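Local coordinates for sporozoite surface protein 2 (Plasmodium vivax, PDB 4HQO) that probably serves as an adhesion receptor for gliding motility of malaria sporozoites, with a metal-binding von Willebrand factor A domain and a thrombospondin repeat as its adhesive parts, at residues A[29-34]-A[38-43]; A[23-28]-A[42-47]; A[60-65]-A[91-96]. The protein carries 4 engineered substitutions. All blocks are in the same frame, centred on the assembly; numbering follows the deposited sequence.

Interaction 1. Residues A[29-34]-A[38-43]; sequences GSIGYP and TKVIPM. With MG (magnesium ion), chain E.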
loop_
_atom_site.group_PDB
_atom_site.type_symbol
_atom_site.label_atom_id
_atom_site.label_comp_id
_atom_site.label_asym_id
_atom_site.label_seq_id
_atom_site.Cartn_x
_atom_site.Cartn_y
_atom_site.Cartn_z
ATOM N N GLY A 29 -25.957 13.492 1.975
ATOM C CA GLY A 29 -27.165 13.998 1.351
ATOM C C GLY A 29 -26.937 14.867 0.130
ATOM O O GLY A 29 -27.718 14.811 -0.811
ATOM N N SER A 30 -25.879 15.676 0.131
ATOM C CA SER A 30 -25.609 16.540 -1.020
ATOM C C SER A 30 -25.266 15.759 -2.299
ATOM O O SER A 30 -25.439 16.261 -3.408
ATOM C CB SER A 30 -24.525 17.570 -0.709
ATOM O OG SER A 30 -23.309 16.938 -0.360
ATOM N N ILE A 31 -24.793 14.533 -2.155
ATOM C CA ILE A 31 -24.545 13.710 -3.334
ATOM C C ILE A 31 -25.857 13.489 -4.096
ATOM O O ILE A 31 -25.950 13.756 -5.295
ATOM C CB ILE A 31 -23.901 12.376 -2.952
ATOM C CG1 ILE A 31 -22.561 12.639 -2.270
ATOM C CG2 ILE A 31 -23.725 11.493 -4.182
ATOM C CD1 ILE A 31 -21.620 13.495 -3.102
ATOM N N GLY A 32 -26.883 13.039 -3.388
ATOM C CA GLY A 32 -28.189 12.885 -3.996
ATOM C C GLY A 32 -28.429 11.482 -4.525
ATOM O O GLY A 32 -27.539 10.853 -5.091
ATOM N N TYR A 33 -29.645 10.991 -4.323
ATOM C CA TYR A 33 -30.032 9.682 -4.813
ATOM C C TYR A 33 -29.900 9.529 -6.335
ATOM O O TYR A 33 -29.305 8.557 -6.792
ATOM C CB TYR A 33 -31.451 9.317 -4.354
ATOM C CG TYR A 33 -31.904 7.969 -4.875
ATOM C CD1 TYR A 33 -31.424 6.799 -4.309
ATOM C CD2 TYR A 33 -32.797 7.870 -5.938
ATOM C CE1 TYR A 33 -31.821 5.566 -4.770
ATOM C CE2 TYR A 33 -33.206 6.632 -6.416
ATOM C CZ TYR A 33 -32.708 5.486 -5.826
ATOM O OH TYR A 33 -33.087 4.251 -6.272
ATOM N N PRO A 34 -30.456 10.471 -7.124
ATOM C CA PRO A 34 -30.339 10.253 -8.568
ATOM C C PRO A 34 -28.888 10.156 -9.023
ATOM O O PRO A 34 -28.585 9.331 -9.880
ATOM C CB PRO A 34 -31.017 11.489 -9.168
ATOM C CG PRO A 34 -31.954 11.956 -8.117
ATOM C CD PRO A 34 -31.254 11.679 -6.823
ATOM N N THR A 38 -27.065 7.013 -11.138
ATOM C CA THR A 38 -26.679 7.238 -12.532
ATOM C C THR A 38 -25.202 7.553 -12.713
ATOM O O THR A 38 -24.681 7.479 -13.820
ATOM C CB THR A 38 -27.476 8.394 -13.157
ATOM O OG1 THR A 38 -27.130 9.608 -12.482
ATOM C CG2 THR A 38 -28.982 8.142 -13.047
ATOM N N LYS A 39 -24.539 7.874 -11.614
ATOM C CA LYS A 39 -23.162 8.360 -11.656
ATOM C C LYS A 39 -22.221 7.627 -10.692
ATOM O O LYS A 39 -21.188 7.086 -11.099
ATOM C CB LYS A 39 -23.130 9.880 -11.392
ATOM C CG LYS A 39 -21.781 10.421 -10.951
ATOM C CD LYS A 39 -20.831 10.604 -12.116
ATOM C CE LYS A 39 -19.569 11.340 -11.679
ATOM N NZ LYS A 39 -18.677 11.611 -12.838
ATOM N N VAL A 40 -22.562 7.618 -9.410
ATOM C CA VAL A 40 -21.661 7.048 -8.406
ATOM C C VAL A 40 -21.498 5.528 -8.507
ATOM O O VAL A 40 -20.376 5.016 -8.512
ATOM C CB VAL A 40 -22.101 7.384 -6.983
ATOM C CG1 VAL A 40 -21.108 6.809 -5.979
ATOM C CG2 VAL A 40 -22.234 8.905 -6.819
ATOM N N ILE A 41 -22.616 4.807 -8.553
ATOM C CA ILE A 41 -22.565 3.354 -8.702
ATOM C C ILE A 41 -21.842 2.924 -9.992
ATOM O O ILE A 41 -20.952 2.078 -9.936
ATOM C CB ILE A 41 -23.972 2.701 -8.581
ATOM C CG1 ILE A 41 -24.530 2.900 -7.166
ATOM C CG2 ILE A 41 -23.916 1.225 -8.934
ATOM C CD1 ILE A 41 -23.709 2.228 -6.075
ATOM N N PRO A 42 -22.207 3.505 -11.154
ATOM C CA PRO A 42 -21.425 3.144 -12.349
ATOM C C PRO A 42 -19.935 3.512 -12.233
ATOM O O PRO A 42 -19.108 2.814 -12.798
ATOM C CB PRO A 42 -22.088 3.963 -13.461
ATOM C CG PRO A 42 -23.484 4.190 -12.980
ATOM C CD PRO A 42 -23.343 4.382 -11.496
ATOM N N MET A 43 -19.605 4.581 -11.513
ATOM C CA MET A 43 -18.208 4.979 -11.333
ATOM C C MET A 43 -17.452 3.931 -10.528
ATOM O O MET A 43 -16.338 3.544 -10.881
ATOM C CB MET A 43 -18.108 6.337 -10.630
ATOM C CG MET A 43 -16.689 6.705 -10.152
ATOM S SD MET A 43 -15.558 7.071 -11.512
ATOM C CE MET A 43 -16.441 8.413 -12.316
HETATM MG MG MG E . -22.384 16.445 1.630
HETATM O O HOH W 1 -24.363 16.664 2.523
HETATM O O HOH W 2 -20.536 16.062 0.577
HETATM O O HOH W 3 -22.223 18.448 2.323
#
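P34 with T38, and I31 with V40, make a short-range contact between the end of the magnesium-binding loop with the first turn of helix 33-49, and the next turns of that helix, in the von Willebrand factor A domain. The DxSxS signature of a metal-ion-dependent adhesion site (MIDAS), D26-G27-S28-G29-S30, ends in segment 29-34. G32 takes the N-cap position, and the helix starts at Y33.

One contact point is polar. The carbonyl oxygen of P34 accepts two bonds from T38: one from T38 N at 3.0 Å, with an N-H...O angle of 158°, and one from T38 OG1, also at 3.0 Å to P34 O. The backbone donor lies 18° from the carbonyl plane, whereas the hydroxyl sits well above it. T38 OG1 can turn back to the preceding turn because chi1 of 65° sets it between its own backbone N and carbonyl carbon. The double grip comes where the helix is irregular: a wider pi-type turn covers 38-40, and a kink follows at P42, whose ring nitrogen has no N-H to give to the turn before.

The other point is apolar and buried. The branch methyl I31 CG2 meets V40 CG2 at 4.0 Å, the two side chains crossing at about a right angle. V40 also packs on M132 of the central strand 126-133, while I31 packs on the D134 loop, so the pair faces the interior whereas P34 and T38 lie at the surface.

Beside I31, S30 serves the metal. S28 and T103 supply further hydroxyl oxygens to the ion, and S30 OG is also hydrogen-bonded to D134 OD2. The backbone S30 N donates to water 1 at 3.0 Å, and that water is itself a magnesium ligand, while S30 OG binds the magnesium directly at 2.2 Å.

Interaction 2. Residues A[23-28]-A[42-47]; sequences LLVDGS and PMLNGL. With MG (magnesium ion), chain E.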
loop_
_atom_site.group_PDB
_atom_site.type_symbol
_atom_site.label_atom_id
_atom_site.label_comp_id
_atom_site.label_asym_id
_atom_site.label_seq_id
_atom_site.Cartn_x
_atom_site.Cartn_y
_atom_site.Cartn_z
ATOM N N LEU A 23 -10.401 3.343 -0.783
ATOM C CA LEU A 23 -11.464 3.977 -1.550
ATOM C C LEU A 23 -12.466 4.601 -0.589
ATOM O O LEU A 23 -13.178 3.888 0.129
ATOM C CB LEU A 23 -12.145 2.946 -2.452
ATOM C CG LEU A 23 -13.269 3.381 -3.393
ATOM C CD1 LEU A 23 -12.884 4.624 -4.175
ATOM C CD2 LEU A 23 -13.607 2.238 -4.347
ATOM N N LEU A 24 -12.501 5.932 -0.563
ATOM C CA LEU A 24 -13.343 6.675 0.383
ATOM C C LEU A 24 -14.506 7.280 -0.395
ATOM O O LEU A 24 -14.305 8.132 -1.269
ATOM C CB LEU A 24 -12.544 7.780 1.067
ATOM C CG LEU A 24 -11.171 7.417 1.652
ATOM C CD1 LEU A 24 -10.527 8.636 2.356
ATOM C CD2 LEU A 24 -11.288 6.245 2.610
ATOM N N VAL A 25 -15.715 6.818 -0.098
ATOM C CA VAL A 25 -16.878 7.172 -0.907
ATOM C C VAL A 25 -17.830 8.089 -0.137
ATOM O O VAL A 25 -18.294 7.753 0.956
ATOM C CB VAL A 25 -17.634 5.911 -1.407
ATOM C CG1 VAL A 25 -18.817 6.309 -2.281
ATOM C CG2 VAL A 25 -16.687 4.985 -2.181
ATOM N N ASP A 26 -18.089 9.260 -0.705
ATOM C CA ASP A 26 -19.009 10.236 -0.117
ATOM C C ASP A 26 -20.452 9.749 -0.308
ATOM O O ASP A 26 -20.931 9.675 -1.438
ATOM C CB ASP A 26 -18.811 11.569 -0.843
ATOM C CG ASP A 26 -19.505 12.747 -0.166
ATOM O OD1 ASP A 26 -20.525 12.559 0.543
ATOM O OD2 ASP A 26 -19.021 13.882 -0.385
ATOM N N GLY A 27 -21.143 9.418 0.784
ATOM C CA GLY A 27 -22.541 9.003 0.703
ATOM C C GLY A 27 -23.506 9.987 1.358
ATOM O O GLY A 27 -24.605 9.616 1.790
ATOM N N SER A 28 -23.087 11.251 1.442
ATOM C CA SER A 28 -23.856 12.290 2.119
ATOM C C SER A 28 -25.083 12.743 1.318
ATOM O O SER A 28 -25.218 12.448 0.130
ATOM C CB SER A 28 -22.969 13.504 2.395
ATOM O OG SER A 28 -22.670 14.213 1.199
ATOM N N PRO A 42 -22.207 3.505 -11.154
ATOM C CA PRO A 42 -21.425 3.144 -12.349
ATOM C C PRO A 42 -19.935 3.512 -12.233
ATOM O O PRO A 42 -19.108 2.814 -12.798
ATOM C CB PRO A 42 -22.088 3.963 -13.461
ATOM C CG PRO A 42 -23.484 4.190 -12.980
ATOM C CD PRO A 42 -23.343 4.382 -11.496
ATOM N N MET A 43 -19.605 4.581 -11.513
ATOM C CA MET A 43 -18.208 4.979 -11.333
ATOM C C MET A 43 -17.452 3.931 -10.528
ATOM O O MET A 43 -16.338 3.544 -10.881
ATOM C CB MET A 43 -18.108 6.337 -10.630
ATOM C CG MET A 43 -16.689 6.705 -10.152
ATOM S SD MET A 43 -15.558 7.071 -11.512
ATOM C CE MET A 43 -16.441 8.413 -12.316
ATOM N N LEU A 44 -18.068 3.472 -9.447
ATOM C CA LEU A 44 -17.455 2.471 -8.583
ATOM C C LEU A 44 -17.287 1.144 -9.303
ATOM O O LEU A 44 -16.300 0.444 -9.110
ATOM C CB LEU A 44 -18.305 2.262 -7.339
ATOM C CG LEU A 44 -18.306 3.346 -6.269
ATOM C CD1 LEU A 44 -19.448 3.087 -5.303
ATOM C CD2 LEU A 44 -16.977 3.323 -5.533
ATOM N N ASN A 45 -18.264 0.799 -10.131
ATOM C CA ASN A 45 -18.206 -0.440 -10.872
ATOM C C ASN A 45 -17.054 -0.457 -11.866
ATOM O O ASN A 45 -16.281 -1.407 -11.892
ATOM C CB ASN A 45 -19.529 -0.703 -11.593
ATOM C CG ASN A 45 -20.544 -1.380 -10.703
ATOM O OD1 ASN A 45 -20.181 -2.118 -9.790
ATOM N ND2 ASN A 45 -21.825 -1.141 -10.965
ATOM N N GLY A 46 -16.956 0.592 -12.684
ATOM C CA GLY A 46 -15.924 0.683 -13.700
ATOM C C GLY A 46 -14.544 0.814 -13.075
ATOM O O GLY A 46 -13.575 0.244 -13.558
ATOM N N LEU A 47 -14.458 1.562 -11.985
ATOM C CA LEU A 47 -13.198 1.716 -11.282
ATOM C C LEU A 47 -12.711 0.372 -10.759
ATOM O O LEU A 47 -11.605 -0.065 -11.074
ATOM C CB LEU A 47 -13.371 2.693 -10.124
ATOM C CG LEU A 47 -12.160 3.144 -9.324
ATOM C CD1 LEU A 47 -11.099 3.697 -10.254
ATOM C CD2 LEU A 47 -12.607 4.210 -8.338
HETATM MG MG MG E . -22.384 16.445 1.630
HETATM O O HOH W 2 -20.536 16.062 0.577
HETATM O O HOH W 3 -22.223 18.448 2.323
HETATM O O HOH W 1 -24.363 16.664 2.523
#
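L44 projects from helix 33-49 as a bump against strand 19-26, where L23 and V25 form the matching hollow. Being two positions apart, these strand residues point to the same face of the sheet. The methyl L44 CD2 enters between them, 3.7 Å from L23 CD2 and 3.8 Å from V25 CG2. The near equality of the two distances shows that it is seated between both neighbours rather than resting on one. L44 reaches there with CG anti to its carbonyl carbon (chi1 -73°).

A turn further along, L47 adds a second, looser bump. Its CD2 lies 4.2 Å from L23 CD1, and the two side chains slide past each other in opposite directions. L23 thus uses both of its branches, CD2 for L44 and CD1 for L47, each meeting one residue of the helix. The segment axes come within 11.7 Å and run nearly antiparallel, at 167°. That is the geometry of a beta-alpha-beta crossover in which the helix returns across the sheet before strand 58-65 is laid beside strand 19-26. M62 of that strand, M132 of strand 126-133 and V90 of helix 83-96 also pack on L44.

The strand ends at D26, and the metal-binding loop follows. D26 OD1 accepts from S28 N at 3.0 Å, closing an Asx turn, and also from S28 OG at 2.8 Å. The second donor arrives on the syn side of the carboxylate. S28 OG binds the magnesium at 2.3 Å. Water 2, another ligand of the ion, probably donates to D26 OD2, making D26 a second-shell residue.

The chemistry is therefore divided: methyl groups alone meet the helix, so that fit rests on shape and burial, while the side-chain polar bonds described lie at the strand's C-terminal end and in the loop after it.

Interaction 3. Residues A[60-65]-A[91-96]; sequences LYMNLF and TELRKT. With NA (sodium ion), chain G.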
loop_
_atom_site.group_PDB
_atom_site.type_symbol
_atom_site.label_atom_id
_atom_site.label_comp_id
_atom_site.label_asym_id
_atom_site.label_seq_id
_atom_site.Cartn_x
_atom_site.Cartn_y
_atom_site.Cartn_z
ATOM N N LEU A 60 -7.845 -3.829 -1.614
ATOM C CA LEU A 60 -8.803 -2.743 -1.523
ATOM C C LEU A 60 -9.268 -2.531 -0.080
ATOM O O LEU A 60 -9.517 -3.488 0.650
ATOM C CB LEU A 60 -10.000 -3.045 -2.437
ATOM C CG LEU A 60 -11.160 -2.049 -2.466
ATOM C CD1 LEU A 60 -10.704 -0.725 -3.057
ATOM C CD2 LEU A 60 -12.354 -2.628 -3.256
ATOM N N TYR A 61 -9.343 -1.270 0.331
ATOM C CA TYR A 61 -10.058 -0.884 1.542
ATOM C C TYR A 61 -11.192 0.034 1.077
ATOM O O TYR A 61 -11.036 0.769 0.099
ATOM C CB TYR A 61 -9.134 -0.182 2.545
ATOM C CG TYR A 61 -9.855 0.603 3.629
ATOM C CD1 TYR A 61 -10.277 1.907 3.400
ATOM C CD2 TYR A 61 -10.081 0.058 4.881
ATOM C CE1 TYR A 61 -10.921 2.631 4.361
ATOM C CE2 TYR A 61 -10.738 0.788 5.868
ATOM C CZ TYR A 61 -11.149 2.077 5.594
ATOM O OH TYR A 61 -11.790 2.835 6.544
ATOM N N MET A 62 -12.340 -0.024 1.738
ATOM C CA MET A 62 -13.440 0.836 1.316
ATOM C C MET A 62 -14.214 1.388 2.495
ATOM O O MET A 62 -14.570 0.656 3.419
ATOM C CB MET A 62 -14.367 0.107 0.351
ATOM C CG MET A 62 -15.435 0.982 -0.304
ATOM S SD MET A 62 -16.476 -0.058 -1.388
ATOM C CE MET A 62 -17.121 1.163 -2.518
ATOM N N ASN A 63 -14.452 2.696 2.456
ATOM C CA ASN A 63 -15.174 3.388 3.512
ATOM C C ASN A 63 -16.257 4.259 2.906
ATOM O O ASN A 63 -16.030 4.965 1.911
ATOM C CB ASN A 63 -14.220 4.280 4.327
ATOM C CG ASN A 63 -14.809 4.704 5.656
ATOM O OD1 ASN A 63 -15.727 5.529 5.711
ATOM N ND2 ASN A 63 -14.282 4.143 6.738
ATOM N N LEU A 64 -17.425 4.229 3.528
ATOM C CA LEU A 64 -18.535 5.073 3.125
ATOM C C LEU A 64 -18.707 6.178 4.167
ATOM O O LEU A 64 -18.944 5.896 5.347
ATOM C CB LEU A 64 -19.812 4.239 3.062
ATOM C CG LEU A 64 -21.087 4.973 2.628
ATOM C CD1 LEU A 64 -20.994 5.360 1.164
ATOM C CD2 LEU A 64 -22.288 4.088 2.857
ATOM N N PHE A 65 -18.592 7.435 3.759
ATOM C CA PHE A 65 -18.756 8.503 4.742
ATOM C C PHE A 65 -19.940 9.427 4.462
ATOM O O PHE A 65 -20.240 9.767 3.322
ATOM C CB PHE A 65 -17.461 9.295 4.946
ATOM C CG PHE A 65 -16.980 10.035 3.722
ATOM C CD1 PHE A 65 -16.167 9.404 2.783
ATOM C CD2 PHE A 65 -17.306 11.373 3.534
ATOM C CE1 PHE A 65 -15.703 10.092 1.665
ATOM C CE2 PHE A 65 -16.844 12.076 2.419
ATOM C CZ PHE A 65 -16.038 11.433 1.484
ATOM N N THR A 91 -22.852 -3.616 -5.375
ATOM C CA THR A 91 -24.234 -3.985 -5.700
ATOM C C THR A 91 -25.153 -3.787 -4.498
ATOM O O THR A 91 -26.275 -3.299 -4.625
ATOM C CB THR A 91 -24.337 -5.426 -6.203
ATOM O OG1 THR A 91 -23.668 -5.530 -7.464
ATOM C CG2 THR A 91 -25.827 -5.847 -6.379
ATOM N N GLU A 92 -24.644 -4.155 -3.331
ATOM C CA GLU A 92 -25.330 -3.957 -2.068
ATOM C C GLU A 92 -25.574 -2.470 -1.821
ATOM O O GLU A 92 -26.621 -2.080 -1.311
ATOM C CB GLU A 92 -24.466 -4.534 -0.952
ATOM C CG GLU A 92 -25.221 -5.195 0.168
ATOM C CD GLU A 92 -24.291 -5.809 1.193
ATOM O OE1 GLU A 92 -23.272 -6.417 0.787
ATOM O OE2 GLU A 92 -24.575 -5.672 2.402
ATOM N N LEU A 93 -24.604 -1.640 -2.187
ATOM C CA LEU A 93 -24.749 -0.195 -2.033
ATOM C C LEU A 93 -25.783 0.365 -2.996
ATOM O O LEU A 93 -26.550 1.262 -2.642
ATOM C CB LEU A 93 -23.406 0.525 -2.233
ATOM C CG LEU A 93 -22.372 0.344 -1.113
ATOM C CD1 LEU A 93 -21.114 1.105 -1.456
ATOM C CD2 LEU A 93 -22.899 0.801 0.239
ATOM N N ARG A 94 -25.806 -0.163 -4.217
ATOM C CA ARG A 94 -26.784 0.284 -5.200
ATOM C C ARG A 94 -28.206 -0.030 -4.732
ATOM O O ARG A 94 -29.133 0.766 -4.908
ATOM C CB ARG A 94 -26.539 -0.379 -6.555
ATOM C CG ARG A 94 -27.534 0.087 -7.616
ATOM C CD ARG A 94 -27.386 -0.653 -8.937
ATOM N NE ARG A 94 -27.431 -2.104 -8.787
ATOM C CZ ARG A 94 -28.551 -2.826 -8.791
ATOM N NH1 ARG A 94 -29.730 -2.236 -8.913
ATOM N NH2 ARG A 94 -28.492 -4.141 -8.663
ATOM N N LYS A 95 -28.370 -1.198 -4.133
ATOM C CA LYS A 95 -29.702 -1.698 -3.823
ATOM C C LYS A 95 -30.267 -1.163 -2.514
ATOM O O LYS A 95 -31.468 -1.000 -2.391
ATOM C CB LYS A 95 -29.694 -3.223 -3.765
ATOM C CG LYS A 95 -29.419 -3.925 -5.079
ATOM C CD LYS A 95 -29.752 -5.408 -4.961
ATOM C CE LYS A 95 -29.441 -6.170 -6.238
ATOM N NZ LYS A 95 -29.625 -7.642 -6.075
ATOM N N THR A 96 -29.407 -0.905 -1.532
ATOM C CA THR A 96 -29.885 -0.721 -0.167
ATOM C C THR A 96 -29.430 0.571 0.524
ATOM O O THR A 96 -29.851 0.850 1.639
ATOM C CB THR A 96 -29.477 -1.906 0.729
ATOM O OG1 THR A 96 -28.059 -1.913 0.893
ATOM C CG2 THR A 96 -29.926 -3.236 0.117
HETATM NA NA NA G . -11.667 1.927 8.648
#
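L93 of helix 83-96 meets M62 and L64, alternate residues on one face of strand 58-65, in a buried, wholly apolar contact. Followed outward from the helix, L93 CB points to the strand, but neither it nor CG comes within 4.2 Å of it. The contact begins at the fork. L93 CD1 meets the terminal methyl M62 CE at 4.1 Å, tip to tip, and L93 CD2 meets L64 CD2 at 4.2 Å. The side chain of M62 is extended, with CG anti to the backbone N (chi1 -172°), which carries its methyl the full distance from the strand. L72 on the neighbouring strand 69-73 also touches both leucines, and L93 O accepts a hydrogen bond from the indole of W36.

Of the intervening residues, Y61 binds sodium and N63 bonds to its hydroxyl. Y61 OH lies 2.3 Å from the sodium ion, with the metal in the ring plane at its edge, and E71 supplies another ligand. N63 ND2 donates to Y61 OH at 2.8 Å with an angle of 158°; the partner lies close to the amide plane, so this bond should help fix the phenol oxygen.

Apolar residues toward one covering helix, with the intervening Y61, N63 and F65 packed on helix 105-117, fit the helix-flanked central sheet of the Rossmann-like von Willebrand factor A fold.

How the interactions relate
From the N terminus, interaction 2 opens first, on strand 19-26. Interaction 1 opens directly after it, in the metal-binding loop, and closes on 38-43; interaction 2 closes on 42-47, the two sharing P42 and M43 of helix 33-49. The shorter loop closed by interaction 1 thus falls within the longer strand-to-helix connection, and both reach the same magnesium ion. Interaction 3 follows in series, joining 60-65 to helix 83-96 through a longer loop that includes strand 69-73. Its strand neighbours strand 19-26: V25 N lies 2.8 Å from N63 O, a probable hydrogen bond. I41 packs against the backbone at L93-R94, so helices 33-49 and 83-96 also meet directly.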